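Local structure of neutral ceramidase (Pseudomonas aeruginosa, 2ZWS) at residues D2-F7 with P143-Y148; F45-A50 with G293-R298; R54-V59 with F398-L403; Y86-V91 with S297-V302. The protein hydrolyses the N-acyl linkage of ceramides to sphingosine and free fatty acid, and also catalyses the reverse synthesis. All coordinates share one frame; numbering follows the deposited sequence.

How the contacts relate
From the N terminus, 2-7 pairs with 143-148, and contact 1 closes the first long loop. Segments 45-50, 54-59 and 86-91 all lie within it. Their partners come after it, so contact 1 crosses contacts 2, 3 and 4. Contact 2 closes at 293-298 and crosses contact 3. Contact 4 ends on the same strand at 297-302, shares S297 and R298 with contact 2, and its loop falls within that of contact 3, which closes last at 398-403. Contact 1 is a pairing within the large mixed sheet. Contacts 2 and 3 join neighbouring strands 41-49 and 55-61 of that sheet to neighbouring strands 295-303 and 392-400 of a second sheet. Contact 4 adds the loop before strand 91-95.

Contact 1: D2-F7 with P143-Y148; sequences DLPYRF and PGRLFY
With chi1 at -61°, CG of Y5 lies beside its own backbone N, and the ring presents a face to L146. F7 takes the less common first torsion of 58°, with CG between backbone N and carbonyl carbon. Its ring reaches G144 and the other methyl of L146. L146 CD2 sits over the Y5 ring, 4.2 Å from its centroid, in a CH-pi contact. L146 CD1 lies 4.0 Å from F7 CD2, so the leucine fork is shared by two aromatic rings. F7 CE2 comes within 3.7 Å of CA of G144, which has no side chain. The backbones form a short antiparallel pairing. G144 N donates to Y5 O at 3.0 Å, and the return bond from Y5 N to G144 O is weak at 3.4 Å. L3 spreads its two methyls: CD1 meets P143 CB at 3.6 Å, and CD2 meets R145 CG at 3.6 Å. The polar ends turn to other partners, Y5 OH to G293 O, R6 to E48 and R145 to E290. Strand 5-13 runs between strands 41-49 and 142-152, while strands 181-189 and 289-291 pack against L146.

Contact 2: F45-A50 with G293-R298; sequences FVIEEA and GELDSR. With PLM (palmitic acid), chain G.
E49 makes the polar link to the other segment. Its OE1 accepts the backbone N-H of L295 at 3.1 Å, nearly straight at 171°. The N-H comes from above the carboxylate plane, 70° out of it. E49 CG is anti to the backbone N (chi1 -151°), and the extended chain beyond it carries the carboxylate across to the start of strand 295-303. OE1 also bonds to S52 OG, so two groups grip this oxygen. E49 OE2 rests 3.5 Å from E294 CA. The E294 carboxylate goes to R489.

Apolar contact centres on L295. Its CD1 lies 3.9 Å from I47 CG2, and its CG meets E49 CB at 3.9 Å. CD1 also packs on the backbone, 3.5 Å from I47 O. The I47 and L295 side chains cross at about a right angle. This is packing between two sheets of the N-terminal ceramidase domain: strand 41-49 belongs to the large mixed sheet, and strand 295-303 is an outermost strand of a four-stranded one.

Ionic and ligand contacts gather at R298. Its NH1 forms a salt bridge with D296 OD1 at 3.1 Å, though the hydrogen bond in it is weak, and bonds to S297 O. The carboxyl end of palmitic acid lies over one face of the R298 guanidinium, offset toward the rim, with O2 3.1 Å from NH2; NH2 also bonds to L490 O.

Contact 3: R54-V59 with F398-L403; sequences RRLVYV and FRIGQL
R399, whose carbonyl O touches L56 CD1 at 3.8 Å, folds its NE back onto G401 O at 2.8 Å. That oxygen lies about 25° out of the guanidinium plane. NH1 of R399 also bonds to A431 O, so two carbonyl oxygens hold the guanidinium.

No hydrogen bond joins the two segments. They meet through L56 and F398, whose side chains slide past each other in opposite directions. L56 CD2 sits over the centre of the F398 ring, 4.0 Å from the centroid and 12° off its normal, a CH-pi contact. L56 CD1 comes to the root of the same ring, 3.9 Å from CG, and reaches on to I400 CG1 at 4.0 Å. CG of F398 is anti to the carbonyl carbon (chi1 -76°). From there the ring turns its edge to the backbone, with CE2 3.6 Å from V57 O, which lies in the ring plane. S297 and M92 also pack against F398, and Y58 sends its OH to N439.

Beyond I400 the chain reverses through a type II' turn to L403. I400 and L403 exchange two backbone bonds, and G401 takes the positive phi that such turns favour at this position. This is a tight beta hairpin between strands 392-400 and 403-407, and L56 and F398 form buried packing between its sheet and the one holding strand 55-61.

Contact 4: Y86-V91 with S297-V302; sequences YDENNV and SRFRFV. With PLM (palmitic acid), chain G.
Two waters stand between N89 and F299, linking a loop amide to the backbone of a strand. N89 OD1 is 2.9 Å from water 1, which accepts F299 N-H at 3.0 Å. Water 2 lies between N89 OD1 and F299 O, 2.9 Å from the latter. A direct bond lies alongside: S297 OG donates to N89 O at 2.7 Å, from well above the carbonyl plane. F299 CG is anti to the backbone N (chi1 173°), and one ring face meets E88. E88 CB rests over that face, offset toward the rim, 3.6 Å from the centroid, in a CH-pi contact. E88 O also approaches the ring, 3.3 Å from CD1, while in one of two conformers the E88 carboxylate pairs with K79. The loop holds itself in shape. D87 OD1 accepts N89 N-H at 2.9 Å, an Asx turn, and N90 OD1 accepts D87 N-H. D87 is inferred to bind substrate, so the turn belongs to the probable substrate site. The loop leads from helix 68-81 into strand 91-95, and N90 bonds to strand 55-61. Strand 295-303 pairs with strand 392-400, and helix 471-488 packs on its R298, R300 and V302.

Contact 1: D2-F7 with P143-Y148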
# COMPACT_ATOMS: atom_id res chain seq x y z
N ASP A 2 35.63 -7.54 -0.84
CA ASP A 2 35.31 -6.13 -0.64
C ASP A 2 33.93 -6.01 0.02
O ASP A 2 33.78 -6.38 1.18
CB ASP A 2 35.40 -5.33 -1.96
CG ASP A 2 35.74 -3.84 -1.73
OD1 ASP A 2 35.73 -3.07 -2.72
OD2 ASP A 2 36.01 -3.44 -0.57
N LEU A 3 32.94 -5.54 -0.73
CA LEU A 3 31.67 -5.08 -0.15
C LEU A 3 30.82 -6.19 0.46
O LEU A 3 30.77 -7.30 -0.08
CB LEU A 3 30.89 -4.26 -1.18
CG LEU A 3 31.56 -2.93 -1.52
CD1 LEU A 3 31.08 -2.39 -2.86
CD2 LEU A 3 31.34 -1.90 -0.43
N PRO A 4 30.17 -5.90 1.61
CA PRO A 4 29.49 -6.95 2.39
C PRO A 4 28.20 -7.51 1.77
O PRO A 4 27.84 -8.66 2.04
CB PRO A 4 29.18 -6.25 3.72
CG PRO A 4 29.17 -4.79 3.42
CD PRO A 4 30.11 -4.58 2.26
N TYR A 5 27.52 -6.70 0.96
CA TYR A 5 26.23 -7.09 0.40
C TYR A 5 26.18 -6.81 -1.08
O TYR A 5 27.02 -6.06 -1.61
CB TYR A 5 25.09 -6.32 1.10
CG TYR A 5 25.00 -6.57 2.58
CD1 TYR A 5 25.39 -5.59 3.49
CD2 TYR A 5 24.54 -7.79 3.08
CE1 TYR A 5 25.32 -5.81 4.87
CE2 TYR A 5 24.49 -8.03 4.45
CZ TYR A 5 24.88 -7.03 5.33
OH TYR A 5 24.80 -7.26 6.69
N ARG A 6 25.21 -7.41 -1.75
CA ARG A 6 24.76 -6.91 -3.03
C ARG A 6 23.32 -6.51 -2.83
O ARG A 6 22.60 -7.12 -2.02
CB ARG A 6 24.87 -7.99 -4.10
CG ARG A 6 26.30 -8.36 -4.44
CD ARG A 6 26.32 -9.52 -5.42
NE ARG A 6 25.86 -10.78 -4.81
CZ ARG A 6 26.66 -11.67 -4.23
NH1 ARG A 6 27.98 -11.44 -4.14
NH2 ARG A 6 26.15 -12.78 -3.71
N PHE A 7 22.87 -5.48 -3.54
CA PHE A 7 21.41 -5.19 -3.50
C PHE A 7 20.90 -4.88 -4.90
O PHE A 7 21.70 -4.53 -5.78
CB PHE A 7 21.06 -4.04 -2.54
CG PHE A 7 21.76 -2.75 -2.83
CD1 PHE A 7 21.32 -1.91 -3.86
CD2 PHE A 7 22.87 -2.37 -2.07
CE1 PHE A 7 21.99 -0.71 -4.12
CE2 PHE A 7 23.54 -1.17 -2.34
CZ PHE A 7 23.10 -0.37 -3.38
N PRO A 143 27.09 -4.49 -5.94
CA PRO A 143 27.71 -4.47 -4.62
C PRO A 143 27.46 -3.17 -3.87
O PRO A 143 27.42 -2.10 -4.46
CB PRO A 143 29.21 -4.60 -4.92
CG PRO A 143 29.35 -4.23 -6.32
CD PRO A 143 28.08 -4.48 -7.03
N GLY A 144 27.32 -3.26 -2.55
CA GLY A 144 27.08 -2.06 -1.78
C GLY A 144 27.11 -2.29 -0.29
O GLY A 144 27.44 -3.39 0.21
N ARG A 145 26.80 -1.20 0.39
CA ARG A 145 26.75 -1.15 1.84
C ARG A 145 25.34 -0.76 2.26
O ARG A 145 24.60 -0.07 1.52
CB ARG A 145 27.71 -0.09 2.35
CG ARG A 145 29.15 -0.40 1.95
CD ARG A 145 30.11 0.73 2.27
NE ARG A 145 30.43 0.85 3.69
CZ ARG A 145 31.35 1.68 4.18
NH1 ARG A 145 31.61 1.72 5.48
NH2 ARG A 145 32.02 2.50 3.35
N LEU A 146 24.98 -1.20 3.45
CA LEU A 146 23.68 -0.89 4.05
C LEU A 146 23.90 -0.08 5.33
O LEU A 146 24.74 -0.43 6.17
CB LEU A 146 22.92 -2.18 4.37
CG LEU A 146 22.00 -2.82 3.30
CD1 LEU A 146 22.52 -2.77 1.90
CD2 LEU A 146 21.64 -4.26 3.66
N PHE A 147 23.14 0.99 5.46
CA PHE A 147 23.13 1.74 6.71
C PHE A 147 21.75 1.83 7.32
O PHE A 147 20.74 1.84 6.60
CB PHE A 147 23.71 3.15 6.52
CG PHE A 147 25.16 3.14 6.17
CD1 PHE A 147 26.10 3.40 7.15
CD2 PHE A 147 25.59 2.84 4.89
CE1 PHE A 147 27.48 3.38 6.83
CE2 PHE A 147 26.97 2.80 4.57
CZ PHE A 147 27.90 3.06 5.56
N TYR A 148 21.73 1.91 8.64
CA TYR A 148 20.49 2.06 9.40
C TYR A 148 20.54 3.35 10.24
O TYR A 148 21.59 3.69 10.80
CB TYR A 148 20.31 0.85 10.33
CG TYR A 148 19.14 1.03 11.26
CD1 TYR A 148 19.31 1.66 12.49
CD2 TYR A 148 17.86 0.60 10.91
CE1 TYR A 148 18.26 1.85 13.33
CE2 TYR A 148 16.79 0.77 11.79
CZ TYR A 148 17.01 1.40 12.98
OH TYR A 148 15.97 1.60 13.85

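Contact 2: F45-A50 with G293-R298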
# COMPACT_ATOMS: atom_id res chain seq x y z
N PHE A 45 13.23 -4.61 -3.10
CA PHE A 45 14.60 -4.45 -2.60
C PHE A 45 15.12 -5.84 -2.36
O PHE A 45 14.71 -6.53 -1.43
CB PHE A 45 14.61 -3.67 -1.28
CG PHE A 45 14.04 -2.28 -1.41
CD1 PHE A 45 12.66 -2.08 -1.51
CD2 PHE A 45 14.90 -1.17 -1.49
CE1 PHE A 45 12.13 -0.80 -1.64
CE2 PHE A 45 14.37 0.13 -1.62
CZ PHE A 45 12.99 0.31 -1.68
N VAL A 46 16.00 -6.27 -3.26
CA VAL A 46 16.65 -7.57 -3.12
C VAL A 46 17.96 -7.36 -2.40
O VAL A 46 18.72 -6.47 -2.79
CB VAL A 46 16.95 -8.21 -4.53
CG1 VAL A 46 17.70 -9.50 -4.36
CG2 VAL A 46 15.65 -8.47 -5.26
N ILE A 47 18.23 -8.15 -1.36
CA ILE A 47 19.49 -8.04 -0.63
C ILE A 47 20.16 -9.39 -0.57
O ILE A 47 19.51 -10.39 -0.27
CB ILE A 47 19.26 -7.55 0.83
CG1 ILE A 47 18.44 -6.25 0.85
CG2 ILE A 47 20.61 -7.36 1.56
CD1 ILE A 47 17.94 -5.90 2.24
N GLU A 48 21.45 -9.43 -0.87
CA GLU A 48 22.18 -10.69 -0.82
C GLU A 48 23.42 -10.52 0.02
O GLU A 48 24.09 -9.49 -0.04
CB GLU A 48 22.69 -11.09 -2.20
CG GLU A 48 21.70 -11.31 -3.26
CD GLU A 48 22.27 -12.19 -4.38
OE1 GLU A 48 23.44 -11.99 -4.81
OE2 GLU A 48 21.53 -13.09 -4.83
N GLU A 49 23.74 -11.55 0.79
CA GLU A 49 24.94 -11.51 1.59
C GLU A 49 26.06 -11.95 0.66
O GLU A 49 25.94 -12.97 -0.01
CB GLU A 49 24.78 -12.46 2.78
CG GLU A 49 25.57 -12.07 4.01
CD GLU A 49 25.56 -13.17 5.06
OE1 GLU A 49 24.56 -13.96 5.16
OE2 GLU A 49 26.57 -13.24 5.80
N ALA A 50 27.13 -11.17 0.56
CA ALA A 50 28.22 -11.61 -0.30
C ALA A 50 28.83 -12.94 0.24
O ALA A 50 29.48 -13.66 -0.49
CB ALA A 50 29.27 -10.50 -0.44
N GLY A 293 26.65 -8.19 9.04
CA GLY A 293 26.32 -9.52 9.55
C GLY A 293 25.39 -10.30 8.64
O GLY A 293 25.07 -9.87 7.51
N GLU A 294 24.96 -11.46 9.14
CA GLU A 294 24.25 -12.43 8.32
C GLU A 294 22.86 -11.97 7.89
O GLU A 294 22.27 -11.11 8.52
CB GLU A 294 24.14 -13.76 9.06
CG GLU A 294 23.16 -13.76 10.19
CD GLU A 294 23.02 -15.12 10.88
OE1 GLU A 294 22.93 -15.12 12.11
OE2 GLU A 294 22.98 -16.18 10.22
N LEU A 295 22.39 -12.56 6.80
CA LEU A 295 20.98 -12.52 6.46
C LEU A 295 20.36 -13.84 6.90
O LEU A 295 20.95 -14.90 6.74
CB LEU A 295 20.79 -12.36 4.94
CG LEU A 295 21.40 -11.12 4.28
CD1 LEU A 295 20.97 -11.06 2.82
CD2 LEU A 295 21.03 -9.84 5.02
N ASP A 296 19.14 -13.76 7.43
CA ASP A 296 18.41 -14.96 7.83
C ASP A 296 16.94 -14.62 7.81
O ASP A 296 16.55 -13.43 7.69
CB ASP A 296 18.84 -15.39 9.25
CG ASP A 296 18.54 -16.85 9.57
OD1 ASP A 296 18.03 -17.61 8.72
OD2 ASP A 296 18.87 -17.23 10.71
N SER A 297 16.12 -15.65 7.92
CA SER A 297 14.69 -15.41 7.98
C SER A 297 13.93 -16.61 8.50
O SER A 297 14.46 -17.76 8.51
CB SER A 297 14.17 -15.06 6.58
OG SER A 297 14.35 -16.19 5.73
N ARG A 298 12.70 -16.35 8.94
CA ARG A 298 11.76 -17.44 9.27
C ARG A 298 10.37 -17.02 8.79
O ARG A 298 10.09 -15.82 8.66
CB ARG A 298 11.71 -17.72 10.78
CG ARG A 298 12.97 -18.31 11.37
CD ARG A 298 13.27 -19.75 10.90
NE ARG A 298 14.37 -20.30 11.68
CZ ARG A 298 15.66 -19.98 11.49
NH1 ARG A 298 16.01 -19.13 10.54
NH2 ARG A 298 16.59 -20.50 12.27
C1 PLM G . 17.05 -23.36 9.82
O1 PLM G . 17.52 -22.86 8.77
O2 PLM G . 17.59 -23.09 10.92
C2 PLM G . 15.86 -24.29 9.77
C3 PLM G . 14.74 -23.63 8.96
C4 PLM G . 13.59 -24.60 8.74
C5 PLM G . 13.84 -25.65 7.66
C6 PLM G . 12.52 -26.33 7.32
C7 PLM G . 12.36 -27.64 8.08
C8 PLM G . 11.34 -27.54 9.21
C9 PLM G . 11.04 -28.92 9.79
CA PLM G . 11.22 -28.95 11.31
CB PLM G . 9.90 -28.70 12.03
CC PLM G . 10.09 -27.69 13.14
CD PLM G . 9.68 -28.25 14.50
CE PLM G . 10.27 -27.45 15.65
CF PLM G . 9.33 -26.33 16.10
CG PLM G . 8.26 -26.83 17.07

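Contact 3: R54-V59 with F398-L403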
# COMPACT_ATOMS: atom_id res chain seq x y z
N ARG A 54 22.07 -16.70 0.03
CA ARG A 54 21.39 -15.98 1.08
C ARG A 54 20.92 -14.64 0.49
O ARG A 54 21.63 -13.62 0.44
CB ARG A 54 22.09 -15.91 2.42
CG ARG A 54 22.07 -17.25 3.14
CD ARG A 54 21.43 -17.15 4.53
NE ARG A 54 21.15 -18.48 5.06
CZ ARG A 54 19.94 -18.97 5.33
NH1 ARG A 54 18.85 -18.23 5.17
NH2 ARG A 54 19.82 -20.21 5.79
N ARG A 55 19.72 -14.73 -0.05
CA ARG A 55 19.04 -13.60 -0.61
C ARG A 55 17.69 -13.43 0.12
O ARG A 55 17.01 -14.42 0.42
CB ARG A 55 18.80 -13.84 -2.10
CG ARG A 55 17.88 -12.85 -2.76
CD ARG A 55 17.61 -13.24 -4.23
NE ARG A 55 18.83 -13.27 -5.04
CZ ARG A 55 18.84 -13.28 -6.37
NH1 ARG A 55 17.71 -13.25 -7.07
NH2 ARG A 55 20.00 -13.32 -7.01
N LEU A 56 17.34 -12.17 0.36
CA LEU A 56 16.03 -11.76 0.81
C LEU A 56 15.45 -10.78 -0.19
O LEU A 56 16.20 -10.06 -0.86
CB LEU A 56 16.14 -11.04 2.16
CG LEU A 56 16.73 -11.87 3.32
CD1 LEU A 56 16.92 -10.94 4.50
CD2 LEU A 56 15.86 -13.03 3.71
N VAL A 57 14.13 -10.74 -0.30
CA VAL A 57 13.50 -9.64 -1.03
C VAL A 57 12.33 -9.06 -0.21
O VAL A 57 11.48 -9.79 0.32
CB VAL A 57 13.12 -10.03 -2.50
CG1 VAL A 57 12.13 -11.19 -2.54
CG2 VAL A 57 12.60 -8.81 -3.27
N TYR A 58 12.34 -7.73 -0.12
CA TYR A 58 11.28 -6.97 0.52
C TYR A 58 10.62 -6.09 -0.54
O TYR A 58 11.31 -5.43 -1.32
CB TYR A 58 11.88 -6.08 1.64
CG TYR A 58 10.93 -5.08 2.20
CD1 TYR A 58 10.85 -3.78 1.67
CD2 TYR A 58 10.09 -5.43 3.24
CE1 TYR A 58 9.95 -2.85 2.17
CE2 TYR A 58 9.19 -4.50 3.79
CZ TYR A 58 9.12 -3.22 3.23
OH TYR A 58 8.22 -2.32 3.76
N VAL A 59 9.29 -6.18 -0.63
CA VAL A 59 8.55 -5.36 -1.59
C VAL A 59 7.53 -4.51 -0.86
O VAL A 59 6.72 -5.04 -0.08
CB VAL A 59 7.82 -6.23 -2.70
CG1 VAL A 59 7.18 -5.34 -3.74
CG2 VAL A 59 8.79 -7.24 -3.38
N PHE A 398 12.69 -11.17 9.05
CA PHE A 398 13.98 -11.16 8.37
C PHE A 398 15.03 -10.70 9.37
O PHE A 398 14.76 -9.79 10.16
CB PHE A 398 14.03 -10.14 7.23
CG PHE A 398 13.29 -10.55 5.97
CD1 PHE A 398 12.72 -11.82 5.83
CD2 PHE A 398 13.20 -9.66 4.92
CE1 PHE A 398 12.04 -12.17 4.66
CE2 PHE A 398 12.55 -10.01 3.73
CZ PHE A 398 11.98 -11.26 3.61
N ARG A 399 16.21 -11.31 9.33
CA ARG A 399 17.35 -10.73 10.01
C ARG A 399 18.25 -10.13 8.92
O ARG A 399 18.59 -10.80 7.94
CB ARG A 399 18.15 -11.79 10.79
CG ARG A 399 19.49 -11.21 11.25
CD ARG A 399 20.31 -12.14 12.10
NE ARG A 399 21.45 -11.39 12.62
CZ ARG A 399 22.11 -11.69 13.75
NH1 ARG A 399 21.76 -12.77 14.46
NH2 ARG A 399 23.11 -10.92 14.15
N ILE A 400 18.61 -8.85 9.09
CA ILE A 400 19.50 -8.17 8.17
C ILE A 400 20.63 -7.59 9.02
O ILE A 400 20.49 -6.52 9.61
CB ILE A 400 18.75 -7.05 7.36
CG1 ILE A 400 17.50 -7.60 6.65
CG2 ILE A 400 19.69 -6.41 6.36
CD1 ILE A 400 16.55 -6.50 6.13
N GLY A 401 21.73 -8.35 9.18
CA GLY A 401 22.77 -7.95 10.13
C GLY A 401 22.22 -7.78 11.55
O GLY A 401 21.55 -8.69 12.07
N GLN A 402 22.48 -6.64 12.18
CA GLN A 402 21.95 -6.42 13.55
C GLN A 402 20.50 -5.95 13.58
O GLN A 402 19.98 -5.58 14.64
CB GLN A 402 22.84 -5.41 14.31
CG GLN A 402 22.72 -3.96 13.81
CD GLN A 402 23.78 -3.53 12.79
OE1 GLN A 402 24.21 -2.37 12.81
NE2 GLN A 402 24.15 -4.42 11.88
N LEU A 403 19.86 -5.94 12.41
CA LEU A 403 18.44 -5.55 12.29
C LEU A 403 17.55 -6.76 12.20
O LEU A 403 17.90 -7.75 11.56
CB LEU A 403 18.19 -4.77 11.01
CG LEU A 403 19.10 -3.60 10.72
CD1 LEU A 403 18.61 -2.92 9.43
CD2 LEU A 403 19.11 -2.62 11.88

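Contact 4: Y86-V91 with S297-V302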
# COMPACT_ATOMS: atom_id res chain seq x y z
N TYR A 86 13.33 -18.15 -4.70
CA TYR A 86 12.39 -17.49 -3.78
C TYR A 86 11.38 -18.47 -3.25
O TYR A 86 10.95 -19.37 -3.96
CB TYR A 86 11.63 -16.37 -4.49
CG TYR A 86 12.52 -15.29 -5.05
CD1 TYR A 86 12.67 -15.12 -6.43
CD2 TYR A 86 13.21 -14.44 -4.20
CE1 TYR A 86 13.49 -14.12 -6.93
CE2 TYR A 86 14.04 -13.44 -4.69
CZ TYR A 86 14.17 -13.28 -6.06
OH TYR A 86 15.00 -12.30 -6.58
N ASP A 87 11.00 -18.27 -1.99
CA ASP A 87 9.82 -18.91 -1.45
C ASP A 87 9.27 -18.11 -0.26
O ASP A 87 9.64 -16.96 -0.02
CB ASP A 87 10.08 -20.38 -1.10
CG ASP A 87 11.12 -20.56 0.00
OD1 ASP A 87 11.40 -19.61 0.77
OD2 ASP A 87 11.63 -21.69 0.12
N GLU A 88 8.34 -18.69 0.48
CA GLU A 88 7.72 -17.95 1.58
C GLU A 88 8.73 -17.48 2.61
O GLU A 88 8.49 -16.49 3.30
CB GLU A 88 6.63 -18.77 2.26
CG GLU A 88 7.01 -20.21 2.58
CD GLU A 88 6.51 -21.17 1.52
OE1 GLU A 88 5.44 -21.80 1.70
OE2 GLU A 88 7.18 -21.29 0.47
N ASN A 89 9.86 -18.18 2.74
CA ASN A 89 10.83 -17.79 3.75
C ASN A 89 11.59 -16.50 3.42
O ASN A 89 12.08 -15.85 4.33
CB ASN A 89 11.84 -18.90 4.00
CG ASN A 89 11.17 -20.17 4.48
OD1 ASN A 89 10.40 -20.14 5.42
ND2 ASN A 89 11.46 -21.28 3.82
N ASN A 90 11.72 -16.15 2.15
CA ASN A 90 12.60 -15.01 1.85
C ASN A 90 11.96 -13.90 1.02
O ASN A 90 12.67 -13.07 0.45
CB ASN A 90 13.92 -15.47 1.22
CG ASN A 90 13.76 -15.94 -0.20
OD1 ASN A 90 12.66 -16.33 -0.60
ND2 ASN A 90 14.86 -15.96 -0.95
N VAL A 91 10.62 -13.87 1.00
CA VAL A 91 9.91 -12.82 0.26
C VAL A 91 8.93 -12.16 1.24
O VAL A 91 8.06 -12.86 1.79
CB VAL A 91 9.13 -13.42 -0.97
CG1 VAL A 91 8.28 -12.32 -1.62
CG2 VAL A 91 10.06 -14.10 -2.00
N SER A 297 16.12 -15.65 7.92
CA SER A 297 14.69 -15.41 7.98
C SER A 297 13.93 -16.61 8.50
O SER A 297 14.46 -17.76 8.51
CB SER A 297 14.17 -15.06 6.58
OG SER A 297 14.35 -16.19 5.73
N ARG A 298 12.70 -16.35 8.94
CA ARG A 298 11.76 -17.44 9.27
C ARG A 298 10.37 -17.02 8.79
O ARG A 298 10.09 -15.82 8.66
CB ARG A 298 11.71 -17.72 10.78
CG ARG A 298 12.97 -18.31 11.37
CD ARG A 298 13.27 -19.75 10.90
NE ARG A 298 14.37 -20.30 11.68
CZ ARG A 298 15.66 -19.98 11.49
NH1 ARG A 298 16.01 -19.13 10.54
NH2 ARG A 298 16.59 -20.50 12.27
N PHE A 299 9.54 -18.02 8.54
CA PHE A 299 8.18 -17.78 8.07
C PHE A 299 7.32 -18.95 8.51
O PHE A 299 7.76 -20.11 8.43
CB PHE A 299 8.14 -17.71 6.54
CG PHE A 299 6.74 -17.64 5.98
CD1 PHE A 299 6.18 -16.40 5.68
CD2 PHE A 299 5.99 -18.80 5.77
CE1 PHE A 299 4.88 -16.31 5.21
CE2 PHE A 299 4.70 -18.71 5.27
CZ PHE A 299 4.15 -17.48 5.00
N ARG A 300 6.09 -18.64 8.90
CA ARG A 300 5.11 -19.66 9.26
C ARG A 300 3.71 -19.18 8.93
O ARG A 300 3.35 -18.08 9.33
CB ARG A 300 5.18 -19.87 10.79
CG ARG A 300 5.32 -21.27 11.13
CD ARG A 300 4.42 -21.67 12.25
NE ARG A 300 4.59 -20.96 13.51
CZ ARG A 300 3.81 -21.22 14.56
NH1 ARG A 300 2.87 -22.14 14.46
NH2 ARG A 300 3.98 -20.57 15.72
N PHE A 301 2.92 -20.00 8.24
CA PHE A 301 1.46 -19.84 8.29
C PHE A 301 0.94 -20.44 9.60
O PHE A 301 1.22 -21.59 9.92
CB PHE A 301 0.76 -20.51 7.12
CG PHE A 301 0.81 -19.72 5.83
CD1 PHE A 301 0.23 -18.45 5.75
CD2 PHE A 301 1.38 -20.27 4.68
CE1 PHE A 301 0.23 -17.73 4.55
CE2 PHE A 301 1.42 -19.54 3.46
CZ PHE A 301 0.86 -18.27 3.40
N VAL A 302 0.17 -19.64 10.33
CA VAL A 302 -0.38 -20.05 11.64
C VAL A 302 -1.89 -20.14 11.59
O VAL A 302 -2.56 -19.18 11.20
CB VAL A 302 0.03 -19.05 12.76
CG1 VAL A 302 -0.43 -19.53 14.12
CG2 VAL A 302 1.54 -18.85 12.75
C1 PLM G . 17.05 -23.36 9.82
O1 PLM G . 17.52 -22.86 8.77
O2 PLM G . 17.59 -23.09 10.92
C2 PLM G . 15.86 -24.29 9.77
C3 PLM G . 14.74 -23.63 8.96
C4 PLM G . 13.59 -24.60 8.74
C5 PLM G . 13.84 -25.65 7.66
C6 PLM G . 12.52 -26.33 7.32
C7 PLM G . 12.36 -27.64 8.08
C8 PLM G . 11.34 -27.54 9.21
C9 PLM G . 11.04 -28.92 9.79
CA PLM G . 11.22 -28.95 11.31
CB PLM G . 9.90 -28.70 12.03
CC PLM G . 10.09 -27.69 13.14
CD PLM G . 9.68 -28.25 14.50
CE PLM G . 10.27 -27.45 15.65
CF PLM G . 9.33 -26.33 16.10
CG PLM G . 8.26 -26.83 17.07
O HOH W 1 11.04 -20.59 8.21
O HOH W 2 8.65 -21.86 6.27